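Local structure of malate dehydrogenase (Porphyromonas gingivalis, 3FI9) at residues S289-L294 against A301-S306; K120-I125 against L134-Y139; T149-D154 against M274-T279; T27-R32 against E60-T65. The protein probably catalyses the NAD-dependent interconversion of malate and oxaloacetate. All blocks are in the same frame, centred on the assembly; numbering follows the deposited sequence.

From the N terminus, contact 4 comes first and joins the end of helix 19-30 to the loop before strand 65-67, at one edge of the nucleotide-binding sheet. Contact 2 closes a short loop from strand 121-124 to helix 129-140. Contact 3 spans far more chain, bringing 149-154 next to 274-279, and contact 1 then folds 289-294 onto the helix that follows it. The four run in series: none nests in or crosses another. In space, contact 3 is the junction. It packs against contact 2 beside strand 147-150 and against contact 1 through M277 and E278, while contact 4 stands clear of all three.

Contact 1 (S289-L294 against A301-S306); sequences SDINQL and AALKES
I291 makes the closer of two approaches to L303, and its side chain can be followed outwards. Its CB points toward helix 297-319. CG1, turned anti to the backbone N (chi1 -155°), is the branch that leads on toward the helix. It is already close: I291 CG1 lies 3.7 Å from L303 CD2. The tip goes a little further, with I291 CD1 at 3.6 Å from the same methyl, L303 CD2. Both atoms therefore rest on a single methyl, and the two side chains pass each other at a slant. On the helix side, L303 sends CG out anti to its own backbone N, and CD2 is the branch that does the touching. L294 adds a looser approach, L294 CD1 to L303 CD2 at 4.3 Å.

No hydrogen bond crosses between the segments; the attraction is purely apolar and the three side chains are buried. M277 packs on all three, and Y179 and F189 close in on L294 and L303. The loop holds its own shape: D290 OD1 accepts N292 N at 2.9 Å, coming from above the carboxylate plane, and the backbone bond from Q293 N to D290 O, also 2.9 Å, begins a short 3-10 turn.

What emerges is an Asx turn leading into a 3-10 turn, set against the long helix 297-319 in the alpha/beta C-terminal domain of the lactate/malate dehydrogenase family.

Contact 2 (K120-I125 against L134-Y139); sequences KHVIII and LVTLIY
I124 turns CG1 beside its backbone N (chi1 -59°) and then bends again at chi2 (-61°), which carries CD1 out toward helix 129-140. T136 answers with OG1 beside its own backbone N (chi1 -65°) and CG2 anti to it, and the two side chains meet tip to tip. I124 CD1 fits against both branches, 3.7 Å from T136 OG1 and 3.9 Å from T136 CG2. One bond further back, I124 CG1 is 4.0 Å from T136 CB. V122 makes a looser approach on the same side of the strand, its CG1 4.5 Å from T136 CG2.

This is van der Waals packing, with no hydrogen bond between the segments. T136 OG1 has T132 O, one turn back, as its strongest partner; A105 O of helix 94-115 is also in range, but one proton cannot fully serve both. The I124 methyl packs beside this oxygen without competing for its proton.

Strand 121-124, helix 129-140 and strand 147-150 form a beta-alpha-beta unit of the Rossmann-type domain. Helix 94-115 packs beside it, with I112 on V122 and L108 on I124, while I123 on the other side of the strand meets helix 238-251.

Contact 3 (T149-D154 against M274-T279); sequences TLAGLD and MMAMET
E278 OE1 is gripped twice, by a salt bridge from R177 NE and a hydrogen bond from Y179 OH, and two residues before it A276 sets its methyl against that of A151. The site is the seam of the malate dehydrogenase fold. Strand 147-150 is the last parallel strand of the Rossmann-type sheet, and the antiparallel strand 261-267 comes between it and strand 273-277. Backbone bonds run from T149 to G262 on one flank of that middle strand, and from M275 to C263 and M277 to A261 on the other.

No hydrogen bond joins the two segments directly. They touch at two apolar points, A151 with A276 and T149 with M274. Around A151 the backbones come nearest, with A151 CA and A276 CA 5.7 Å apart, where two alanine methyls meet directly.

The second point joins T149 and M274, whose longer side chains make the approach. M274 starts with CG beside its backbone N (chi1 -55°) and bends at both following torsions, which brings the terminal methyl CE over to T149. M274 comes across T149 at an angle.

The predicted active site is close at hand: the side chain of A151 is about 6 Å from that of H182, the predicted proton acceptor. D154 packs on H182 and takes the backbone N-H of G183 with OD2. L153 reaches the dimer interface, touching H56 of the second subunit.

In detail, M274 CE rests 4.0 Å from T149 CG2, and A151 CB stands 3.6 Å from A276 CB.

Contact 4 (T27-R32 against E60-T65); sequences TAAMMR and EGLNLT
The guanidinium of R32 is the flat group here, and E60 O sits at its edge, near its plane, while the ring of Y5 engages the same group in a cation-pi interaction. R32 NH1 gives the hydrogen bond to E60 O at 3.0 Å, with an N-H...O angle of 156°. Seen from the acceptor, the donor lies in the carbonyl plane, on a lone pair; seen from the arginine, the oxygen is tilted 17° out of the guanidinium plane. Y5 OH bonds to the same E60 O, so one carbonyl oxygen has two partners.

R32 is the first residue after helix 19-30 to leave helical backbone angles. Positive phi and the backbone bond from R32 N to A29 O, 3.0 Å, belong to a Schellman motif that ends the helix. From there the side chain runs extended through chi2 and bends at chi3 (72°), which swings the guanidinium round to the 60-65 loop.

One turn back, A29 meets that loop with its methyl: A29 CB is 4.1 Å from L62 CD2. F59 packs on A29, and I54 of helix 44-57 on L62, so this half is buried. The second subunit comes in beside it, with S171 OG of that chain bonded to G61 N.

R32 bonds two backbone carbonyls, E60 O through NH1 and L3 O through NE, and not the E60 carboxylate, whose OE1 stays 6.3 Å from R32 NH1. Any attraction between those charges is probably long-range; across this contact the E60 O bond and the A29-L62 packing join the loop to the helix end.

Contact 1 (S289-L294 against A301-S306)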
loop_
_atom_site.group_PDB
_atom_site.type_symbol
_atom_site.label_atom_id
_atom_site.label_comp_id
_atom_site.label_asym_id
_atom_site.label_seq_id
_atom_site.Cartn_x
_atom_site.Cartn_y
_atom_site.Cartn_z
ATOM N N SER A 289 23.222 -13.241 15.201
ATOM C CA SER A 289 23.737 -14.517 15.678
ATOM C C SER A 289 25.259 -14.595 15.469
ATOM O O SER A 289 25.876 -13.726 14.850
ATOM C CB SER A 289 23.042 -15.653 14.931
ATOM O OG SER A 289 23.607 -15.752 13.643
ATOM N N ASP A 290 25.856 -15.656 15.970
ATOM C CA ASP A 290 27.296 -15.843 15.936
ATOM C C ASP A 290 27.779 -16.144 14.512
ATOM O O ASP A 290 27.462 -17.181 13.930
ATOM C CB ASP A 290 27.677 -16.987 16.901
ATOM C CG ASP A 290 29.148 -17.338 16.842
ATOM O OD1 ASP A 290 29.929 -16.608 16.178
ATOM O OD2 ASP A 290 29.524 -18.333 17.487
ATOM N N ILE A 291 28.558 -15.236 13.940
ATOM C CA ILE A 291 28.948 -15.376 12.541
ATOM C C ILE A 291 29.709 -16.671 12.358
ATOM O O ILE A 291 29.624 -17.327 11.310
ATOM C CB ILE A 291 29.801 -14.161 12.086
ATOM C CG1 ILE A 291 29.724 -13.945 10.576
ATOM C CG2 ILE A 291 31.255 -14.266 12.598
ATOM C CD1 ILE A 291 29.612 -12.454 10.224
ATOM N N ASN A 292 30.443 -17.059 13.388
ATOM C CA ASN A 292 31.330 -18.195 13.228
ATOM C C ASN A 292 30.555 -19.487 13.117
ATOM O O ASN A 292 31.114 -20.497 12.713
ATOM C CB ASN A 292 32.378 -18.263 14.340
ATOM C CG ASN A 292 33.370 -17.137 14.258
ATOM O OD1 ASN A 292 33.805 -16.756 13.167
ATOM N ND2 ASN A 292 33.741 -16.589 15.410
ATOM N N GLN A 293 29.268 -19.455 13.457
ATOM C CA GLN A 293 28.443 -20.651 13.338
ATOM C C GLN A 293 27.454 -20.545 12.172
ATOM O O GLN A 293 26.587 -21.406 12.014
ATOM C CB GLN A 293 27.661 -20.921 14.620
ATOM C CG GLN A 293 26.158 -20.677 14.453
ATOM C CD GLN A 293 25.409 -20.565 15.769
ATOM O OE1 GLN A 293 25.626 -21.350 16.704
ATOM N NE2 GLN A 293 24.500 -19.595 15.843
ATOM N N LEU A 294 27.569 -19.496 11.359
ATOM C CA LEU A 294 26.658 -19.343 10.220
ATOM C C LEU A 294 27.030 -20.244 9.063
ATOM O O LEU A 294 28.168 -20.224 8.592
ATOM C CB LEU A 294 26.632 -17.915 9.682
ATOM C CG LEU A 294 25.767 -16.788 10.201
ATOM C CD1 LEU A 294 25.903 -15.649 9.184
ATOM C CD2 LEU A 294 24.274 -17.162 10.466
ATOM N N ALA A 301 33.372 -18.137 3.792
ATOM C CA ALA A 301 34.417 -17.527 2.928
ATOM C C ALA A 301 33.814 -16.591 1.894
ATOM O O ALA A 301 34.412 -15.573 1.505
ATOM C CB ALA A 301 35.281 -18.623 2.270
ATOM N N ALA A 302 32.633 -16.945 1.395
ATOM C CA ALA A 302 31.950 -16.070 0.466
ATOM C C ALA A 302 31.544 -14.785 1.197
ATOM O O ALA A 302 31.652 -13.685 0.646
ATOM C CB ALA A 302 30.692 -16.792 -0.122
ATOM N N LEU A 303 31.084 -14.946 2.435
ATOM C CA LEU A 303 30.727 -13.821 3.319
ATOM C C LEU A 303 31.946 -12.902 3.575
ATOM O O LEU A 303 31.827 -11.674 3.571
ATOM C CB LEU A 303 30.156 -14.335 4.642
ATOM C CG LEU A 303 29.616 -13.275 5.621
ATOM C CD1 LEU A 303 28.497 -12.469 4.970
ATOM C CD2 LEU A 303 29.109 -13.863 6.934
ATOM N N LYS A 304 33.109 -13.505 3.768
ATOM C CA LYS A 304 34.354 -12.741 3.942
ATOM C C LYS A 304 34.675 -11.931 2.680
ATOM O O LYS A 304 35.071 -10.770 2.764
ATOM C CB LYS A 304 35.503 -13.704 4.297
ATOM C CG LYS A 304 36.875 -13.056 4.473
ATOM C CD LYS A 304 36.810 -11.856 5.439
ATOM C CE LYS A 304 38.231 -11.377 5.813
ATOM N NZ LYS A 304 38.236 -10.264 6.813
ATOM N N GLU A 305 34.480 -12.534 1.503
ATOM C CA GLU A 305 34.618 -11.830 0.234
ATOM C C GLU A 305 33.723 -10.576 0.164
ATOM O O GLU A 305 34.167 -9.496 -0.228
ATOM C CB GLU A 305 34.157 -12.758 -0.898
ATOM C CG GLU A 305 35.150 -13.749 -1.376
ATOM C CD GLU A 305 35.962 -13.192 -2.538
ATOM O OE1 GLU A 305 37.035 -12.602 -2.272
ATOM O OE2 GLU A 305 35.543 -13.364 -3.716
ATOM N N SER A 306 32.439 -10.753 0.469
ATOM C CA SER A 306 31.495 -9.641 0.545
ATOM C C SER A 306 31.986 -8.600 1.599
ATOM O O SER A 306 32.034 -7.362 1.334
ATOM C CB SER A 306 30.102 -10.206 0.890
ATOM O OG SER A 306 29.135 -9.193 1.010
#

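Contact 2 (K120-I125 against L134-Y139)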
loop_
_atom_site.group_PDB
_atom_site.type_symbol
_atom_site.label_atom_id
_atom_site.label_comp_id
_atom_site.label_asym_id
_atom_site.label_seq_id
_atom_site.Cartn_x
_atom_site.Cartn_y
_atom_site.Cartn_z
ATOM N N LYS A 120 14.209 5.370 19.920
ATOM C CA LYS A 120 14.396 3.969 20.261
ATOM C C LYS A 120 15.031 3.180 19.086
ATOM O O LYS A 120 15.894 2.348 19.287
ATOM C CB LYS A 120 13.063 3.327 20.679
ATOM C CG LYS A 120 12.557 3.757 22.114
ATOM C CD LYS A 120 11.087 3.399 22.294
ATOM C CE LYS A 120 10.804 2.656 23.572
ATOM N NZ LYS A 120 10.414 3.566 24.659
ATOM N N HIS A 121 14.551 3.412 17.877
ATOM C CA HIS A 121 15.069 2.675 16.708
ATOM C C HIS A 121 15.000 3.443 15.421
ATOM O O HIS A 121 14.048 4.176 15.178
ATOM C CB HIS A 121 14.296 1.348 16.519
ATOM C CG HIS A 121 15.073 0.324 15.757
ATOM N ND1 HIS A 121 15.970 -0.518 16.378
ATOM C CD2 HIS A 121 15.126 0.031 14.427
ATOM C CE1 HIS A 121 16.548 -1.285 15.466
ATOM N NE2 HIS A 121 16.070 -0.959 14.274
ATOM N N VAL A 122 15.979 3.223 14.540
ATOM C CA VAL A 122 16.030 3.954 13.311
ATOM C C VAL A 122 16.380 2.952 12.221
ATOM O O VAL A 122 17.279 2.138 12.416
ATOM C CB VAL A 122 17.179 5.019 13.322
ATOM C CG1 VAL A 122 17.226 5.727 11.975
ATOM C CG2 VAL A 122 16.953 5.997 14.448
ATOM N N ILE A 123 15.669 3.042 11.105
ATOM C CA ILE A 123 15.904 2.188 9.923
ATOM C C ILE A 123 16.209 3.030 8.703
ATOM O O ILE A 123 15.438 3.946 8.320
ATOM C CB ILE A 123 14.680 1.253 9.650
ATOM C CG1 ILE A 123 14.293 0.483 10.951
ATOM C CG2 ILE A 123 14.987 0.339 8.423
ATOM C CD1 ILE A 123 13.076 -0.479 10.797
ATOM N N ILE A 124 17.332 2.703 8.052
ATOM C CA ILE A 124 17.807 3.460 6.935
ATOM C C ILE A 124 17.659 2.564 5.700
ATOM O O ILE A 124 18.129 1.419 5.731
ATOM C CB ILE A 124 19.285 3.787 7.146
ATOM C CG1 ILE A 124 19.511 4.604 8.446
ATOM C CG2 ILE A 124 19.823 4.511 5.908
ATOM C CD1 ILE A 124 18.777 5.937 8.426
ATOM N N ILE A 125 17.015 3.034 4.632
ATOM C CA ILE A 125 16.830 2.116 3.503
ATOM C C ILE A 125 17.447 2.592 2.188
ATOM O O ILE A 125 17.551 1.814 1.229
ATOM C CB ILE A 125 15.344 1.730 3.283
ATOM C CG1 ILE A 125 14.616 2.767 2.424
ATOM C CG2 ILE A 125 14.670 1.367 4.657
ATOM C CD1 ILE A 125 13.438 2.154 1.661
ATOM N N LEU A 134 25.691 2.896 8.399
ATOM C CA LEU A 134 26.818 3.026 9.379
ATOM C C LEU A 134 27.068 4.505 9.740
ATOM O O LEU A 134 27.321 4.863 10.896
ATOM C CB LEU A 134 28.092 2.396 8.793
ATOM C CG LEU A 134 29.418 2.538 9.540
ATOM C CD1 LEU A 134 29.324 1.874 10.884
ATOM C CD2 LEU A 134 30.570 1.879 8.720
ATOM N N VAL A 135 26.967 5.365 8.737
ATOM C CA VAL A 135 27.163 6.798 8.962
ATOM C C VAL A 135 26.058 7.323 9.856
ATOM O O VAL A 135 26.306 8.082 10.805
ATOM C CB VAL A 135 27.112 7.568 7.637
ATOM C CG1 VAL A 135 26.988 9.070 7.898
ATOM C CG2 VAL A 135 28.358 7.258 6.771
ATOM N N THR A 136 24.820 6.928 9.577
ATOM C CA THR A 136 23.755 7.368 10.486
ATOM C C THR A 136 23.989 6.939 11.917
ATOM O O THR A 136 23.805 7.746 12.835
ATOM C CB THR A 136 22.342 6.928 10.017
ATOM O OG1 THR A 136 22.031 7.580 8.802
ATOM C CG2 THR A 136 21.280 7.329 11.035
ATOM N N LEU A 137 24.323 5.654 12.141
ATOM C CA LEU A 137 24.631 5.162 13.476
ATOM C C LEU A 137 25.698 6.023 14.171
ATOM O O LEU A 137 25.533 6.460 15.316
ATOM C CB LEU A 137 25.124 3.695 13.396
ATOM C CG LEU A 137 25.494 2.997 14.695
ATOM C CD1 LEU A 137 24.410 3.173 15.777
ATOM C CD2 LEU A 137 25.924 1.506 14.493
ATOM N N ILE A 138 26.798 6.260 13.467
ATOM C CA ILE A 138 27.924 6.994 14.036
ATOM C C ILE A 138 27.563 8.437 14.443
ATOM O O ILE A 138 27.763 8.836 15.609
ATOM C CB ILE A 138 29.102 6.984 13.074
ATOM C CG1 ILE A 138 29.661 5.559 12.987
ATOM C CG2 ILE A 138 30.166 7.964 13.561
ATOM C CD1 ILE A 138 30.670 5.393 11.850
ATOM N N TYR A 139 26.939 9.173 13.530
ATOM C CA TYR A 139 26.530 10.542 13.831
ATOM C C TYR A 139 25.323 10.684 14.785
ATOM O O TYR A 139 25.144 11.741 15.416
ATOM C CB TYR A 139 26.250 11.279 12.559
ATOM C CG TYR A 139 27.496 11.763 11.853
ATOM C CD1 TYR A 139 28.144 10.958 10.921
ATOM C CD2 TYR A 139 28.011 13.024 12.106
ATOM C CE1 TYR A 139 29.278 11.392 10.251
ATOM C CE2 TYR A 139 29.159 13.468 11.453
ATOM C CZ TYR A 139 29.793 12.648 10.526
ATOM O OH TYR A 139 30.936 13.063 9.834
#

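Contact 3 (T149-D154 against M274-T279)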
loop_
_atom_site.group_PDB
_atom_site.type_symbol
_atom_site.label_atom_id
_atom_site.label_comp_id
_atom_site.label_asym_id
_atom_site.label_seq_id
_atom_site.Cartn_x
_atom_site.Cartn_y
_atom_site.Cartn_z
ATOM N N THR A 149 19.294 -1.574 8.703
ATOM C CA THR A 149 18.979 -1.225 7.340
ATOM C C THR A 149 18.128 -2.329 6.708
ATOM O O THR A 149 18.203 -3.470 7.112
ATOM C CB THR A 149 20.272 -1.050 6.467
ATOM O OG1 THR A 149 21.010 -2.281 6.443
ATOM C CG2 THR A 149 21.216 0.020 7.105
ATOM N N LEU A 150 17.303 -1.960 5.732
ATOM C CA LEU A 150 16.608 -2.915 4.882
ATOM C C LEU A 150 17.648 -3.738 4.096
ATOM O O LEU A 150 18.450 -3.173 3.335
ATOM C CB LEU A 150 15.754 -2.151 3.866
ATOM C CG LEU A 150 15.153 -3.013 2.762
ATOM C CD1 LEU A 150 14.158 -3.989 3.437
ATOM C CD2 LEU A 150 14.493 -2.158 1.630
ATOM N N ALA A 151 17.620 -5.054 4.280
ATOM C CA ALA A 151 18.529 -5.962 3.640
ATOM C C ALA A 151 17.855 -7.284 3.275
ATOM O O ALA A 151 18.548 -8.207 2.840
ATOM C CB ALA A 151 19.744 -6.228 4.549
ATOM N N GLY A 152 16.531 -7.382 3.456
ATOM C CA GLY A 152 15.823 -8.695 3.345
ATOM C C GLY A 152 15.365 -9.031 1.912
ATOM O O GLY A 152 14.971 -10.174 1.607
ATOM N N LEU A 153 15.350 -8.028 1.038
ATOM C CA LEU A 153 14.828 -8.240 -0.335
ATOM C C LEU A 153 15.631 -9.265 -1.116
ATOM O O LEU A 153 15.068 -9.931 -1.973
ATOM C CB LEU A 153 14.693 -6.935 -1.153
ATOM C CG LEU A 153 13.666 -5.886 -0.666
ATOM C CD1 LEU A 153 13.427 -4.781 -1.735
ATOM C CD2 LEU A 153 12.301 -6.496 -0.269
ATOM N N ASP A 154 16.927 -9.386 -0.853
ATOM C CA ASP A 154 17.708 -10.414 -1.562
ATOM C C ASP A 154 17.167 -11.800 -1.149
ATOM O O ASP A 154 17.062 -12.713 -1.979
ATOM C CB ASP A 154 19.229 -10.304 -1.250
ATOM C CG ASP A 154 19.960 -9.250 -2.139
ATOM O OD1 ASP A 154 19.368 -8.698 -3.088
ATOM O OD2 ASP A 154 21.146 -8.958 -1.875
ATOM N N MET A 274 28.838 -2.559 8.662
ATOM C CA MET A 274 27.382 -2.912 8.720
ATOM C C MET A 274 27.147 -3.920 7.597
ATOM O O MET A 274 27.519 -3.637 6.447
ATOM C CB MET A 274 26.503 -1.711 8.383
ATOM C CG MET A 274 26.727 -0.469 9.208
ATOM S SD MET A 274 25.663 -0.518 10.694
ATOM C CE MET A 274 24.068 -0.572 9.839
ATOM N N MET A 275 26.519 -5.050 7.925
ATOM C CA MET A 275 26.271 -6.143 6.975
ATOM C C MET A 275 24.880 -6.706 7.215
ATOM O O MET A 275 24.420 -6.670 8.343
ATOM C CB MET A 275 27.249 -7.317 7.234
ATOM C CG MET A 275 28.570 -7.161 6.552
ATOM S SD MET A 275 29.510 -8.687 6.569
ATOM C CE MET A 275 29.537 -9.025 8.278
ATOM N N ALA A 276 24.264 -7.284 6.170
ATOM C CA ALA A 276 23.079 -8.136 6.304
ATOM C C ALA A 276 23.489 -9.376 7.088
ATOM O O ALA A 276 24.487 -10.028 6.740
ATOM C CB ALA A 276 22.520 -8.558 4.898
ATOM N N MET A 277 22.751 -9.660 8.156
ATOM C CA MET A 277 23.106 -10.693 9.110
ATOM C C MET A 277 21.877 -11.492 9.514
ATOM O O MET A 277 20.753 -11.123 9.187
ATOM C CB MET A 277 23.751 -10.058 10.354
ATOM C CG MET A 277 25.198 -9.584 10.158
ATOM S SD MET A 277 26.429 -10.960 10.404
ATOM C CE MET A 277 26.239 -11.842 8.900
ATOM N N GLU A 278 22.085 -12.573 10.247
ATOM C CA GLU A 278 20.952 -13.302 10.840
ATOM C C GLU A 278 20.519 -12.611 12.115
ATOM O O GLU A 278 21.034 -12.887 13.209
ATOM C CB GLU A 278 21.299 -14.763 11.100
ATOM C CG GLU A 278 20.125 -15.627 11.564
ATOM C CD GLU A 278 19.009 -15.738 10.534
ATOM O OE1 GLU A 278 19.249 -15.535 9.325
ATOM O OE2 GLU A 278 17.874 -16.058 10.929
ATOM N N THR A 279 19.530 -11.740 11.968
ATOM C CA THR A 279 19.175 -10.804 13.005
ATOM C C THR A 279 17.811 -11.117 13.568
ATOM O O THR A 279 16.990 -11.761 12.906
ATOM C CB THR A 279 19.108 -9.379 12.415
ATOM O OG1 THR A 279 18.582 -9.429 11.064
ATOM C CG2 THR A 279 20.475 -8.756 12.399
#

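Contact 4 (T27-R32 against E60-T65)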
loop_
_atom_site.group_PDB
_atom_site.type_symbol
_atom_site.label_atom_id
_atom_site.label_comp_id
_atom_site.label_asym_id
_atom_site.label_seq_id
_atom_site.Cartn_x
_atom_site.Cartn_y
_atom_site.Cartn_z
ATOM N N THR A 27 1.153 1.758 4.829
ATOM C CA THR A 27 1.408 0.495 5.504
ATOM C C THR A 27 1.442 0.646 7.018
ATOM O O THR A 27 0.897 -0.204 7.772
ATOM C CB THR A 27 2.712 -0.144 4.965
ATOM O OG1 THR A 27 2.556 -0.362 3.554
ATOM C CG2 THR A 27 3.034 -1.505 5.670
ATOM N N ALA A 28 2.102 1.694 7.481
ATOM C CA ALA A 28 2.184 1.926 8.928
ATOM C C ALA A 28 0.795 2.169 9.518
ATOM O O ALA A 28 0.460 1.662 10.602
ATOM C CB ALA A 28 3.060 3.150 9.198
ATOM N N ALA A 29 -0.011 2.936 8.803
ATOM C CA ALA A 29 -1.387 3.179 9.247
ATOM C C ALA A 29 -2.215 1.900 9.245
ATOM O O ALA A 29 -2.937 1.629 10.200
ATOM C CB ALA A 29 -2.040 4.278 8.364
ATOM N N MET A 30 -2.138 1.090 8.180
ATOM C CA MET A 30 -2.894 -0.161 8.195
ATOM C C MET A 30 -2.506 -1.060 9.348
ATOM O O MET A 30 -3.351 -1.763 9.932
ATOM C CB MET A 30 -2.681 -0.959 6.880
ATOM C CG MET A 30 -3.352 -0.337 5.657
ATOM S SD MET A 30 -3.005 -1.119 4.027
ATOM C CE MET A 30 -3.814 -2.744 4.410
ATOM N N MET A 31 -1.199 -1.103 9.636
ATOM C CA MET A 31 -0.686 -1.991 10.683
ATOM C C MET A 31 -1.027 -1.465 12.100
ATOM O O MET A 31 -0.720 -2.108 13.077
ATOM C CB MET A 31 0.837 -2.165 10.562
ATOM C CG MET A 31 1.286 -3.131 9.433
ATOM S SD MET A 31 3.140 -3.323 9.453
ATOM C CE MET A 31 3.298 -4.392 8.009
ATOM N N ARG A 32 -1.590 -0.261 12.168
ATOM C CA ARG A 32 -1.916 0.393 13.429
ATOM C C ARG A 32 -0.740 0.366 14.387
ATOM O O ARG A 32 -0.867 -0.066 15.537
ATOM C CB ARG A 32 -3.205 -0.218 14.051
ATOM C CG ARG A 32 -4.418 0.076 13.137
ATOM C CD ARG A 32 -5.711 -0.667 13.610
ATOM N NE ARG A 32 -6.265 -0.074 14.835
ATOM C CZ ARG A 32 -6.923 1.077 14.876
ATOM N NH1 ARG A 32 -7.085 1.778 13.768
ATOM N NH2 ARG A 32 -7.434 1.525 16.018
ATOM N N GLU A 60 -9.126 4.808 11.304
ATOM C CA GLU A 60 -9.748 5.101 12.614
ATOM C C GLU A 60 -8.699 5.470 13.680
ATOM O O GLU A 60 -7.783 4.687 13.955
ATOM C CB GLU A 60 -10.542 3.875 13.101
ATOM C CG GLU A 60 -11.638 4.200 14.117
ATOM C CD GLU A 60 -13.032 3.937 13.575
ATOM O OE1 GLU A 60 -13.147 3.125 12.614
ATOM O OE2 GLU A 60 -14.013 4.504 14.121
ATOM N N GLY A 61 -8.832 6.653 14.280
ATOM C CA GLY A 61 -7.919 7.076 15.374
ATOM C C GLY A 61 -6.547 7.603 14.964
ATOM O O GLY A 61 -5.679 7.905 15.817
ATOM N N LEU A 62 -6.313 7.710 13.659
ATOM C CA LEU A 62 -4.997 8.151 13.221
ATOM C C LEU A 62 -4.850 9.636 13.523
ATOM O O LEU A 62 -5.762 10.402 13.241
ATOM C CB LEU A 62 -4.816 7.923 11.719
ATOM C CG LEU A 62 -3.387 8.056 11.197
ATOM C CD1 LEU A 62 -2.491 6.957 11.804
ATOM C CD2 LEU A 62 -3.360 7.985 9.676
ATOM N N ASN A 63 -3.710 10.031 14.044
ATOM C CA ASN A 63 -3.373 11.453 14.228
ATOM C C ASN A 63 -2.235 11.829 13.253
ATOM O O ASN A 63 -1.091 12.052 13.673
ATOM C CB ASN A 63 -2.837 11.696 15.630
ATOM C CG ASN A 63 -3.945 11.711 16.730
ATOM O OD1 ASN A 63 -4.959 12.421 16.608
ATOM N ND2 ASN A 63 -3.715 10.960 17.827
ATOM N N LEU A 64 -2.527 11.879 11.967
ATOM C CA LEU A 64 -1.476 12.103 10.986
ATOM C C LEU A 64 -0.959 13.564 11.031
ATOM O O LEU A 64 -1.742 14.502 11.108
ATOM C CB LEU A 64 -2.007 11.803 9.596
ATOM C CG LEU A 64 -0.952 11.740 8.490
ATOM C CD1 LEU A 64 -0.166 10.361 8.522
ATOM C CD2 LEU A 64 -1.608 11.942 7.095
ATOM N N THR A 65 0.350 13.738 10.970
ATOM C CA THR A 65 0.951 15.051 10.874
ATOM C C THR A 65 1.900 15.014 9.676
ATOM O O THR A 65 2.395 13.951 9.288
ATOM C CB THR A 65 1.686 15.545 12.171
ATOM O OG1 THR A 65 2.621 14.564 12.658
ATOM C CG2 THR A 65 0.686 15.946 13.304
#